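PDB 1J5X: glucosamine-6-phosphate deaminase from Thermotoga maritima, which belongs to the SIS-domain family of alpha/beta proteins and is built from two parallel beta-sheets flanked by helices. Local coordinates for residues Glu115-Asn120 with Ser139-Glu144; Ile199-Ile204 with Ala315-Tyr320. One frame throughout, in Å; residues are numbered along the deposited sequence.

The two contacts each pair helices in a different half of the fold, one beside each parallel sheet. From the N terminus, the chain first builds the five-stranded sheet, and contact 1 (115-120 with 139-144) closes a short loop there, with 18 residues, including strand 128-134, between its segments. Contact 2 opens only after that loop has closed. It joins 199-204 to 315-320 across 110 residues, so its loop takes in the whole four-stranded sheet. The loops therefore follow in series, neither nesting nor crossing. Contacts 1 and 2 lie on opposite sides of the chain's centre. The centres of contact 1 and contact 2 are 34 Å apart, and the nearest atoms of contact 1 and contact 2 are about 20 Å apart.

Contact 1 (Glu115-Asn120 with Ser139-Glu144); sequences EVLLAN and SRLAKE
L117 reaches across to R140 and lays its CD1 methyl over one face of the guanidinium, displaced toward the rim, with CD1 only 3.3 Å from R140 NE. The same methyl also touches R140 CB and CD; beyond CD the chain bends at chi3 (48°), which puts NE next to it. E144, one turn on in the same helix, takes the guanidinium side-on with both carboxylate oxygens: R140 NE donates to E144 OE2 at 2.7 Å, tilted somewhat from the guanidinium plane, and R140 NH2 donates to the syn lone pair of E144 OE1 at 2.9 Å, close to that plane. Two bonds thus fix the rotation of the group that L117 covers. The other leucine methyl, CD2, rests 3.6 Å from the backbone N of L141. On the side toward the sheet, V116 CG1 meets L141 CD2 at 4.1 Å.

The helices belong to two consecutive beta-alpha-beta crossovers of the SIS domain's Rossmann-like sheet, one leading into strand 128-134 and the other into strand 147-150, and their axes run 11° from parallel. S139 N-caps the second helix.

Where that helix ends, the contact turns polar. N120 holds CG anti to its backbone N, and its ND2 donates to E144 O at 3.0 Å. The acceptor lies in the amide plane of N120, yet the donor stands well above the carbonyl plane of E144. K124 NZ is a second donor to this oxygen, while T130 on the following strand bonds N120 OD1 and helps to hold the amide in place. A water links the two helices: it accepts from N120 ND2 and donates to L117 O and, at 2.6 Å, to E144 OE1, tying the salt-bridged carboxylate to the neighbouring helix.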
ATOM      1  N   GLU A 115      -1.305   3.464 -19.422  1.00 18.19           N
ATOM      2  CA  GLU A 115       0.099   3.751 -19.113  1.00 18.58           C
ATOM      3  C   GLU A 115       0.899   2.483 -18.796  1.00 17.99           C
ATOM      4  O   GLU A 115       2.065   2.385 -19.139  1.00 18.01           O
ATOM      5  CB  GLU A 115       0.126   4.728 -17.944  1.00 17.00           C
ATOM      6  CG  GLU A 115      -0.304   6.116 -18.350  1.00 18.18           C
ATOM      7  CD  GLU A 115      -0.688   6.919 -17.132  1.00 23.23           C
ATOM      8  OE1 GLU A 115       0.255   7.256 -16.358  1.00 22.45           O
ATOM      9  OE2 GLU A 115      -1.895   7.182 -16.893  1.00 24.83           O
ATOM     10  N   VAL A 116       0.252   1.492 -18.169  1.00 19.12           N
ATOM     11  CA  VAL A 116       0.959   0.265 -17.778  1.00 17.66           C
ATOM     12  C   VAL A 116       1.196  -0.571 -19.006  1.00 18.25           C
ATOM     13  O   VAL A 116       2.227  -1.220 -19.127  1.00 15.33           O
ATOM     14  CB  VAL A 116       0.138  -0.512 -16.689  1.00 17.75           C
ATOM     15  CG1 VAL A 116       0.851  -1.847 -16.298  1.00 17.65           C
ATOM     16  CG2 VAL A 116       0.015   0.361 -15.480  1.00 16.42           C
ATOM     17  N   LEU A 117       0.207  -0.580 -19.936  1.00 17.92           N
ATOM     18  CA  LEU A 117       0.386  -1.326 -21.165  1.00 18.65           C
ATOM     19  C   LEU A 117       1.456  -0.657 -22.051  1.00 16.88           C
ATOM     20  O   LEU A 117       2.256  -1.322 -22.741  1.00 18.07           O
ATOM     21  CB  LEU A 117      -0.971  -1.425 -21.920  1.00 22.29           C
ATOM     22  CG  LEU A 117      -1.883  -2.388 -21.134  1.00 24.68           C
ATOM     23  CD1 LEU A 117      -3.324  -2.272 -21.782  1.00 30.41           C
ATOM     24  CD2 LEU A 117      -1.327  -3.806 -21.228  1.00 27.56           C
ATOM     25  N   LEU A 118       1.484   0.668 -22.041  1.00 18.17           N
ATOM     26  CA  LEU A 118       2.523   1.325 -22.840  1.00 18.24           C
ATOM     27  C   LEU A 118       3.878   1.011 -22.225  1.00 19.30           C
ATOM     28  O   LEU A 118       4.855   0.749 -22.947  1.00 17.21           O
ATOM     29  CB  LEU A 118       2.339   2.832 -22.853  1.00 20.26           C
ATOM     30  CG  LEU A 118       1.099   3.268 -23.671  1.00 20.43           C
ATOM     31  CD1 LEU A 118       0.777   4.738 -23.406  1.00 23.95           C
ATOM     32  CD2 LEU A 118       1.386   3.033 -25.150  1.00 25.75           C
ATOM     33  N   ALA A 119       3.936   1.069 -20.897  1.00 17.70           N
ATOM     34  CA  ALA A 119       5.203   0.753 -20.208  1.00 18.74           C
ATOM     35  C   ALA A 119       5.662  -0.665 -20.522  1.00 18.56           C
ATOM     36  O   ALA A 119       6.839  -0.929 -20.746  1.00 19.09           O
ATOM     37  CB  ALA A 119       5.022   0.967 -18.643  1.00 17.00           C
ATOM     38  N   ASN A 120       4.719  -1.621 -20.508  1.00 18.15           N
ATOM     39  CA  ASN A 120       5.027  -2.997 -20.798  1.00 20.55           C
ATOM     40  C   ASN A 120       5.662  -3.100 -22.183  1.00 22.47           C
ATOM     41  O   ASN A 120       6.656  -3.793 -22.393  1.00 20.99           O
ATOM     42  CB  ASN A 120       3.700  -3.823 -20.735  1.00 20.70           C
ATOM     43  CG  ASN A 120       3.923  -5.290 -21.024  1.00 23.38           C
ATOM     44  OD1 ASN A 120       4.724  -5.960 -20.336  1.00 23.03           O
ATOM     45  ND2 ASN A 120       3.174  -5.826 -22.040  1.00 23.13           N
ATOM     46  N   SER A 139      -7.453  -9.606 -19.195  1.00 22.30           N
ATOM     47  CA  SER A 139      -7.008  -8.242 -19.499  1.00 21.43           C
ATOM     48  C   SER A 139      -5.807  -8.223 -20.427  1.00 19.62           C
ATOM     49  O   SER A 139      -5.131  -9.213 -20.638  1.00 21.08           O
ATOM     50  CB  SER A 139      -6.645  -7.467 -18.209  1.00 19.81           C
ATOM     51  OG  SER A 139      -5.498  -8.081 -17.626  1.00 18.03           O
ATOM     52  N   ARG A 140      -5.603  -7.063 -21.032  1.00 20.64           N
ATOM     53  CA  ARG A 140      -4.478  -6.897 -21.932  1.00 20.64           C
ATOM     54  C   ARG A 140      -3.148  -7.179 -21.156  1.00 20.96           C
ATOM     55  O   ARG A 140      -2.244  -7.770 -21.710  1.00 22.72           O
ATOM     56  CB  ARG A 140      -4.460  -5.471 -22.485  1.00 21.13           C
ATOM     57  CG  ARG A 140      -5.568  -5.243 -23.555  1.00 27.47           C
ATOM     58  CD  ARG A 140      -5.375  -3.930 -24.260  1.00 31.95           C
ATOM     59  NE  ARG A 140      -3.975  -3.813 -24.667  1.00 33.25           N
ATOM     60  CZ  ARG A 140      -3.440  -2.723 -25.213  1.00 35.77           C
ATOM     61  NH1 ARG A 140      -4.198  -1.654 -25.427  1.00 35.95           N
ATOM     62  NH2 ARG A 140      -2.136  -2.697 -25.517  1.00 34.65           N
ATOM     63  N   LEU A 141      -3.043  -6.730 -19.904  1.00 21.57           N
ATOM     64  CA  LEU A 141      -1.763  -7.039 -19.176  1.00 20.10           C
ATOM     65  C   LEU A 141      -1.569  -8.557 -19.005  1.00 21.85           C
ATOM     66  O   LEU A 141      -0.450  -9.096 -19.125  1.00 20.82           O
ATOM     67  CB  LEU A 141      -1.754  -6.308 -17.812  1.00 18.00           C
ATOM     68  CG  LEU A 141      -0.377  -6.406 -17.060  1.00 21.26           C
ATOM     69  CD1 LEU A 141       0.672  -5.787 -17.937  1.00 18.82           C
ATOM     70  CD2 LEU A 141      -0.414  -5.696 -15.698  1.00 20.37           C
ATOM     71  N   ALA A 142      -2.664  -9.282 -18.747  1.00 22.13           N
ATOM     72  CA  ALA A 142      -2.558 -10.726 -18.601  1.00 22.36           C
ATOM     73  C   ALA A 142      -2.108 -11.346 -19.910  1.00 22.68           C
ATOM     74  O   ALA A 142      -1.321 -12.304 -19.937  1.00 24.86           O
ATOM     75  CB  ALA A 142      -3.934 -11.363 -18.152  1.00 22.75           C
ATOM     76  N   LYS A 143      -2.576 -10.766 -21.006  1.00 23.65           N
ATOM     77  CA  LYS A 143      -2.254 -11.317 -22.312  1.00 24.20           C
ATOM     78  C   LYS A 143      -0.982 -10.775 -22.962  1.00 23.59           C
ATOM     79  O   LYS A 143      -0.409 -11.472 -23.792  1.00 25.06           O
ATOM     80  CB  LYS A 143      -3.455 -11.083 -23.267  1.00 27.19           C
ATOM     81  CG  LYS A 143      -4.673 -11.908 -22.919  1.00 29.32           C
ATOM     82  CD  LYS A 143      -5.978 -11.347 -23.581  1.00 32.25           C
ATOM     83  CE  LYS A 143      -7.124 -12.420 -23.536  1.00 33.03           C
ATOM     84  NZ  LYS A 143      -8.459 -11.816 -23.921  1.00 30.56           N
ATOM     85  N   GLU A 144      -0.516  -9.580 -22.549  1.00 22.60           N
ATOM     86  CA  GLU A 144       0.672  -8.940 -23.178  1.00 22.32           C
ATOM     87  C   GLU A 144       1.980  -8.960 -22.386  1.00 22.86           C
ATOM     88  O   GLU A 144       3.046  -8.652 -22.940  1.00 22.87           O
ATOM     89  CB  GLU A 144       0.308  -7.510 -23.544  1.00 23.73           C
ATOM     90  CG  GLU A 144      -0.660  -7.462 -24.770  1.00 27.22           C
ATOM     91  CD  GLU A 144      -1.384  -6.130 -24.912  1.00 30.61           C
ATOM     92  OE1 GLU A 144      -0.742  -5.076 -24.722  1.00 27.42           O
ATOM     93  OE2 GLU A 144      -2.625  -6.118 -25.225  1.00 30.57           O
TER
HETATM   94  O   HOH W   1       1.480  -4.139 -23.631  1.00 23.03           O

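Contact 2 (Ile199-Ile204 with Ala315-Tyr320); sequences ISWKVI and AQILGY
Two helices of the layer that packs on the four-stranded sheet, 184-205 and 313-326, meet here through I317, which enters between S200, W201 and I204. Their short axes pass 9.6 Å apart at a crossing angle of -43°. Each branch of I317 has its own neighbours. CG2 fits between W201 CE3, at 3.6 Å, and I204 CD1, at 3.7 Å; CD1, carried outward by an extended chi2 of 172°, reaches S200 CB at 3.7 Å. S200 OG takes no part in this apolar touch, bonding instead to F196 O within its own helix.

Toward the sheet, I204 CG2 rests 4.0 Å from L318 CD1, the two side chains crossing at about a right angle. Both residues also touch F265 of strand 262-267, which places this side of the helix pair directly on the four-stranded sheet.

At the other margin, the far corner of the six-membered ring of W201, CH2, comes 3.9 Å from Y320 CD1. The indole and phenol rings approach obliquely, and L17 of the N-terminal helix 15-25 packs against both.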
ATOM      1  N   ILE A 199      -9.706  -3.991  16.477  1.00 24.49           N
ATOM      2  CA  ILE A 199      -9.110  -2.979  17.328  1.00 23.86           C
ATOM      3  C   ILE A 199      -9.067  -1.654  16.540  1.00 23.30           C
ATOM      4  O   ILE A 199      -9.334  -0.558  17.089  1.00 24.34           O
ATOM      5  CB  ILE A 199      -7.626  -3.361  17.768  1.00 21.59           C
ATOM      6  CG1 ILE A 199      -7.670  -4.566  18.750  1.00 25.43           C
ATOM      7  CG2 ILE A 199      -6.926  -2.135  18.382  1.00 23.90           C
ATOM      8  CD1 ILE A 199      -6.290  -5.215  19.092  1.00 23.00           C
ATOM      9  N   SER A 200      -8.667  -1.760  15.280  1.00 23.90           N
ATOM     10  CA  SER A 200      -8.540  -0.566  14.423  1.00 25.32           C
ATOM     11  C   SER A 200      -9.898   0.138  14.348  1.00 23.42           C
ATOM     12  O   SER A 200      -9.991   1.351  14.602  1.00 25.57           O
ATOM     13  CB  SER A 200      -8.084  -0.959  13.001  1.00 23.71           C
ATOM     14  OG  SER A 200      -6.746  -1.435  13.029  1.00 23.10           O
ATOM     15  N   TRP A 201     -10.922  -0.626  14.018  1.00 25.51           N
ATOM     16  CA  TRP A 201     -12.263  -0.048  13.890  1.00 25.91           C
ATOM     17  C   TRP A 201     -12.694   0.682  15.128  1.00 27.65           C
ATOM     18  O   TRP A 201     -13.134   1.848  15.064  1.00 25.65           O
ATOM     19  CB  TRP A 201     -13.294  -1.121  13.547  1.00 30.57           C
ATOM     20  CG  TRP A 201     -14.629  -0.509  13.190  1.00 31.05           C
ATOM     21  CD1 TRP A 201     -15.583  -0.048  14.049  1.00 35.11           C
ATOM     22  CD2 TRP A 201     -15.070  -0.165  11.878  1.00 33.90           C
ATOM     23  NE1 TRP A 201     -16.590   0.578  13.352  1.00 33.99           N
ATOM     24  CE2 TRP A 201     -16.302   0.518  12.013  1.00 35.10           C
ATOM     25  CE3 TRP A 201     -14.541  -0.362  10.592  1.00 33.73           C
ATOM     26  CZ2 TRP A 201     -17.021   1.013  10.894  1.00 34.74           C
ATOM     27  CZ3 TRP A 201     -15.263   0.137   9.475  1.00 34.24           C
ATOM     28  CH2 TRP A 201     -16.486   0.813   9.646  1.00 34.40           C
ATOM     29  N   LYS A 202     -12.512   0.035  16.284  1.00 31.52           N
ATOM     30  CA  LYS A 202     -12.938   0.635  17.548  1.00 31.87           C
ATOM     31  C   LYS A 202     -12.105   1.814  18.007  1.00 30.87           C
ATOM     32  O   LYS A 202     -12.647   2.771  18.567  1.00 30.59           O
ATOM     33  CB  LYS A 202     -13.044  -0.444  18.660  1.00 35.35           C
ATOM     34  CG  LYS A 202     -11.742  -1.188  18.968  1.00 43.68           C
ATOM     35  CD  LYS A 202     -10.714  -0.363  19.795  1.00 46.08           C
ATOM     36  CE  LYS A 202     -11.190  -0.063  21.239  1.00 49.26           C
ATOM     37  NZ  LYS A 202     -10.356   0.979  21.947  1.00 48.96           N
ATOM     38  N   VAL A 203     -10.793   1.765  17.791  1.00 28.93           N
ATOM     39  CA  VAL A 203      -9.923   2.864  18.151  1.00 26.81           C
ATOM     40  C   VAL A 203     -10.261   4.100  17.285  1.00 25.85           C
ATOM     41  O   VAL A 203     -10.308   5.227  17.784  1.00 26.48           O
ATOM     42  CB  VAL A 203      -8.413   2.494  17.900  1.00 25.81           C
ATOM     43  CG1 VAL A 203      -7.547   3.721  17.964  1.00 27.76           C
ATOM     44  CG2 VAL A 203      -7.939   1.404  18.933  1.00 27.16           C
ATOM     45  N   ILE A 204     -10.485   3.889  15.992  1.00 24.27           N
ATOM     46  CA  ILE A 204     -10.748   5.016  15.096  1.00 24.47           C
ATOM     47  C   ILE A 204     -12.174   5.584  15.346  1.00 27.67           C
ATOM     48  O   ILE A 204     -12.419   6.772  15.190  1.00 25.17           O
ATOM     49  CB  ILE A 204     -10.544   4.589  13.624  1.00 25.94           C
ATOM     50  CG1 ILE A 204      -9.066   4.174  13.414  1.00 27.88           C
ATOM     51  CG2 ILE A 204     -10.887   5.794  12.651  1.00 25.38           C
ATOM     52  CD1 ILE A 204      -8.756   3.488  12.074  1.00 24.99           C
ATOM     53  N   ALA A 315      -5.852   3.139   7.873  1.00 19.42           N
ATOM     54  CA  ALA A 315      -6.196   4.294   7.024  1.00 19.14           C
ATOM     55  C   ALA A 315      -7.414   4.033   6.129  1.00 20.75           C
ATOM     56  O   ALA A 315      -8.181   4.964   5.863  1.00 20.45           O
ATOM     57  CB  ALA A 315      -4.932   4.713   6.150  1.00 20.23           C
ATOM     58  N   GLN A 316      -7.626   2.796   5.684  1.00 18.26           N
ATOM     59  CA  GLN A 316      -8.829   2.485   4.879  1.00 20.69           C
ATOM     60  C   GLN A 316     -10.073   2.678   5.782  1.00 23.63           C
ATOM     61  O   GLN A 316     -11.101   3.119   5.325  1.00 21.68           O
ATOM     62  CB  GLN A 316      -8.844   1.041   4.456  1.00 21.03           C
ATOM     63  CG  GLN A 316      -7.752   0.615   3.466  1.00 23.45           C
ATOM     64  CD  GLN A 316      -7.726  -0.899   3.301  1.00 26.34           C
ATOM     65  OE1 GLN A 316      -8.748  -1.519   3.287  1.00 25.85           O
ATOM     66  NE2 GLN A 316      -6.543  -1.494   3.162  1.00 27.69           N
ATOM     67  N   ILE A 317      -9.961   2.271   7.053  1.00 22.37           N
ATOM     68  CA  ILE A 317     -11.064   2.434   8.003  1.00 23.29           C
ATOM     69  C   ILE A 317     -11.259   3.925   8.324  1.00 24.82           C
ATOM     70  O   ILE A 317     -12.399   4.395   8.441  1.00 24.68           O
ATOM     71  CB  ILE A 317     -10.798   1.577   9.315  1.00 22.85           C
ATOM     72  CG1 ILE A 317     -10.902   0.103   8.969  1.00 20.73           C
ATOM     73  CG2 ILE A 317     -11.762   1.985  10.464  1.00 24.55           C
ATOM     74  CD1 ILE A 317     -10.468  -0.862  10.156  1.00 23.57           C
ATOM     75  N   LEU A 318     -10.168   4.668   8.451  1.00 21.43           N
ATOM     76  CA  LEU A 318     -10.270   6.095   8.697  1.00 25.05           C
ATOM     77  C   LEU A 318     -10.989   6.715   7.495  1.00 25.74           C
ATOM     78  O   LEU A 318     -11.940   7.497   7.661  1.00 23.78           O
ATOM     79  CB  LEU A 318      -8.884   6.725   8.825  1.00 23.32           C
ATOM     80  CG  LEU A 318      -8.895   8.259   8.965  1.00 24.21           C
ATOM     81  CD1 LEU A 318      -9.609   8.731  10.293  1.00 23.90           C
ATOM     82  CD2 LEU A 318      -7.460   8.716   9.010  1.00 22.89           C
ATOM     83  N   GLY A 319     -10.578   6.318   6.293  1.00 24.42           N
ATOM     84  CA  GLY A 319     -11.183   6.921   5.111  1.00 27.22           C
ATOM     85  C   GLY A 319     -12.685   6.662   5.098  1.00 27.78           C
ATOM     86  O   GLY A 319     -13.508   7.581   4.830  1.00 25.63           O
ATOM     87  N   TYR A 320     -13.043   5.407   5.352  1.00 25.34           N
ATOM     88  CA  TYR A 320     -14.454   5.016   5.335  1.00 26.50           C
ATOM     89  C   TYR A 320     -15.256   5.792   6.388  1.00 29.26           C
ATOM     90  O   TYR A 320     -16.265   6.455   6.091  1.00 28.38           O
ATOM     91  CB  TYR A 320     -14.591   3.532   5.568  1.00 28.33           C
ATOM     92  CG  TYR A 320     -16.041   3.101   5.481  1.00 31.07           C
ATOM     93  CD1 TYR A 320     -16.878   3.169   6.593  1.00 30.18           C
ATOM     94  CD2 TYR A 320     -16.588   2.703   4.258  1.00 31.74           C
ATOM     95  CE1 TYR A 320     -18.234   2.845   6.482  1.00 32.39           C
ATOM     96  CE2 TYR A 320     -17.934   2.389   4.138  1.00 33.91           C
ATOM     97  CZ  TYR A 320     -18.750   2.464   5.247  1.00 34.74           C
ATOM     98  OH  TYR A 320     -20.113   2.176   5.084  1.00 38.52           O
TER